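Local coordinates for protein D-alanyl-D-alanine carboxypeptidase (Streptococcus pneumoniae R6, PDB 1XP4) that probably removes the C-terminal D-alanine from cell-wall peptide precursors, as a penicillin-binding serine carboxypeptidase that regulates peptidoglycan synthesis, at residues A[83-88]-A[199-204]. Residues are numbered along the deposited sequence; the frame is centred on the assembly and turned at random.
Sequences NIPMEA and AGMTIT
Met201 reaches across from the start of strand 201-204 and sets its selenium against the ring of Pro85, SE to CD 3.7 Å, the residue having been replaced by selenomethionine. The two side chains cross at about a right angle, and the CD corner is the part of the proline ring nearest the selenium. With CG of Met201 between the backbone N and the carbonyl carbon (chi1 75°) and the next torsion extended, SE is carried out to the loop; the bend at the last torsion only turns CE. The same selenium also lies 4.5 Å from CB of Ile84, and thus spans two consecutive residues of the loop. Deeper in, CD1 of Ile84 comes to 4.1 Å from CG2 of Ile203. Both isoleucines have the same first torsion (chi1 62° and 61°), yet they use different branches: the long arm of Ile84 meets the short branch of Ile203. Segment 199-204 comprises a tight turn and the second strand of a β-hairpin, strands 195-198 and 201-204, in the penicillin-binding, β-lactamase-like domain, whereas 83-88 is irregular loop between helix 70-74 and strand 90-92. The case illustrates how a loop can pack on a hairpin without pairing with it: the two segments meet only through apolar side chains, with no hydrogen bond between them and CA of Ile84 8.1 Å from CA of Ile203. A polar tie of the loop lies elsewhere, from Asn83 OD1 to Ser107 N. Phe198 of the partner strand touches both isoleucines, and helix 93-103 lies against them through Ala99 and Val102. Met201 and Pro85 lie at the exposed margin, while the side chain of Ile84 is about 9 Å from that of Ser104, a predicted active-site residue.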
loop_
_atom_site.group_PDB
_atom_site.type_symbol
_atom_site.label_atom_id
_atom_site.label_comp_id
_atom_site.label_asym_id
_atom_site.label_seq_id
_atom_site.Cartn_x
_atom_site.Cartn_y
_atom_site.Cartn_z
ATOM N N ASN A 83 0.978 22.184 -6.079
ATOM C CA ASN A 83 1.617 21.983 -7.363
ATOM C C ASN A 83 2.994 22.616 -7.344
ATOM O O ASN A 83 3.441 23.142 -6.323
ATOM C CB ASN A 83 0.798 22.629 -8.478
ATOM C CG ASN A 83 -0.017 21.628 -9.268
ATOM O OD1 ASN A 83 0.494 20.596 -9.705
ATOM N ND2 ASN A 83 -1.292 21.940 -9.473
ATOM N N ILE A 84 3.657 22.566 -8.491
ATOM C CA ILE A 84 4.988 23.125 -8.645
ATOM C C ILE A 84 5.052 23.702 -10.054
ATOM O O ILE A 84 4.318 23.273 -10.943
ATOM C CB ILE A 84 6.070 22.034 -8.472
ATOM C CG1 ILE A 84 5.916 20.962 -9.552
ATOM C CG2 ILE A 84 5.937 21.385 -7.108
ATOM C CD1 ILE A 84 6.902 19.828 -9.430
ATOM N N PRO A 85 5.923 24.691 -10.275
ATOM C CA PRO A 85 6.035 25.295 -11.604
ATOM C C PRO A 85 6.314 24.253 -12.679
ATOM O O PRO A 85 7.140 23.366 -12.481
ATOM C CB PRO A 85 7.194 26.268 -11.436
ATOM C CG PRO A 85 7.105 26.652 -9.982
ATOM C CD PRO A 85 6.844 25.334 -9.322
HETATM N N MSE A 86 5.616 24.356 -13.810
HETATM C CA MSE A 86 5.802 23.435 -14.933
HETATM C C MSE A 86 5.775 24.225 -16.227
HETATM O O MSE A 86 5.189 23.800 -17.220
HETATM C CB MSE A 86 4.694 22.389 -14.955
HETATM C CG MSE A 86 4.854 21.326 -13.904
HETATM SE SE MSE A 86 3.412 20.058 -13.934
HETATM C CE MSE A 86 3.736 19.252 -12.207
ATOM N N GLU A 87 6.429 25.376 -16.205
ATOM C CA GLU A 87 6.460 26.273 -17.351
ATOM C C GLU A 87 7.051 25.709 -18.627
ATOM O O GLU A 87 6.925 26.314 -19.681
ATOM C CB GLU A 87 7.170 27.574 -16.966
ATOM C CG GLU A 87 6.341 28.464 -16.037
ATOM C CD GLU A 87 4.953 28.749 -16.600
ATOM O OE1 GLU A 87 4.873 29.097 -17.800
ATOM O OE2 GLU A 87 3.951 28.630 -15.853
ATOM N N ALA A 88 7.685 24.549 -18.537
ATOM C CA ALA A 88 8.268 23.915 -19.712
ATOM C C ALA A 88 7.237 22.994 -20.373
ATOM O O ALA A 88 7.464 22.480 -21.469
ATOM C CB ALA A 88 9.503 23.126 -19.314
ATOM N N ALA A 199 13.365 18.451 -12.508
ATOM C CA ALA A 199 13.876 19.208 -13.635
ATOM C C ALA A 199 14.620 20.455 -13.168
ATOM O O ALA A 199 14.400 21.544 -13.696
ATOM C CB ALA A 199 12.729 19.601 -14.557
ATOM N N GLY A 200 15.493 20.301 -12.174
ATOM C CA GLY A 200 16.247 21.445 -11.699
ATOM C C GLY A 200 15.924 21.966 -10.311
ATOM O O GLY A 200 16.801 21.995 -9.452
HETATM N N MSE A 201 14.687 22.396 -10.075
HETATM C CA MSE A 201 14.322 22.914 -8.758
HETATM C C MSE A 201 14.182 21.769 -7.761
HETATM O O MSE A 201 14.063 20.605 -8.149
HETATM C CB MSE A 201 13.009 23.694 -8.824
HETATM C CG MSE A 201 11.786 22.813 -8.954
HETATM SE SE MSE A 201 10.150 23.807 -8.812
HETATM C CE MSE A 201 10.140 24.119 -6.909
ATOM N N THR A 202 14.192 22.100 -6.475
ATOM C CA THR A 202 14.070 21.082 -5.439
ATOM C C THR A 202 12.638 20.975 -4.901
ATOM O O THR A 202 12.014 21.984 -4.567
ATOM C CB THR A 202 15.023 21.388 -4.256
ATOM O OG1 THR A 202 16.320 21.700 -4.766
ATOM C CG2 THR A 202 15.143 20.187 -3.324
ATOM N N ILE A 203 12.111 19.758 -4.840
ATOM C CA ILE A 203 10.775 19.568 -4.292
ATOM C C ILE A 203 10.925 18.934 -2.908
ATOM O O ILE A 203 11.864 18.180 -2.654
ATOM C CB ILE A 203 9.880 18.677 -5.195
ATOM C CG1 ILE A 203 10.481 17.283 -5.351
ATOM C CG2 ILE A 203 9.700 19.331 -6.541
ATOM C CD1 ILE A 203 9.682 16.399 -6.247
ATOM N N THR A 204 10.000 19.260 -2.014
ATOM C CA THR A 204 10.031 18.756 -0.652
ATOM C C THR A 204 8.867 17.810 -0.415
ATOM O O THR A 204 7.769 18.020 -0.935
ATOM C CB THR A 204 9.935 19.920 0.363
ATOM O OG1 THR A 204 11.082 20.766 0.229
ATOM C CG2 THR A 204 9.861 19.393 1.789
#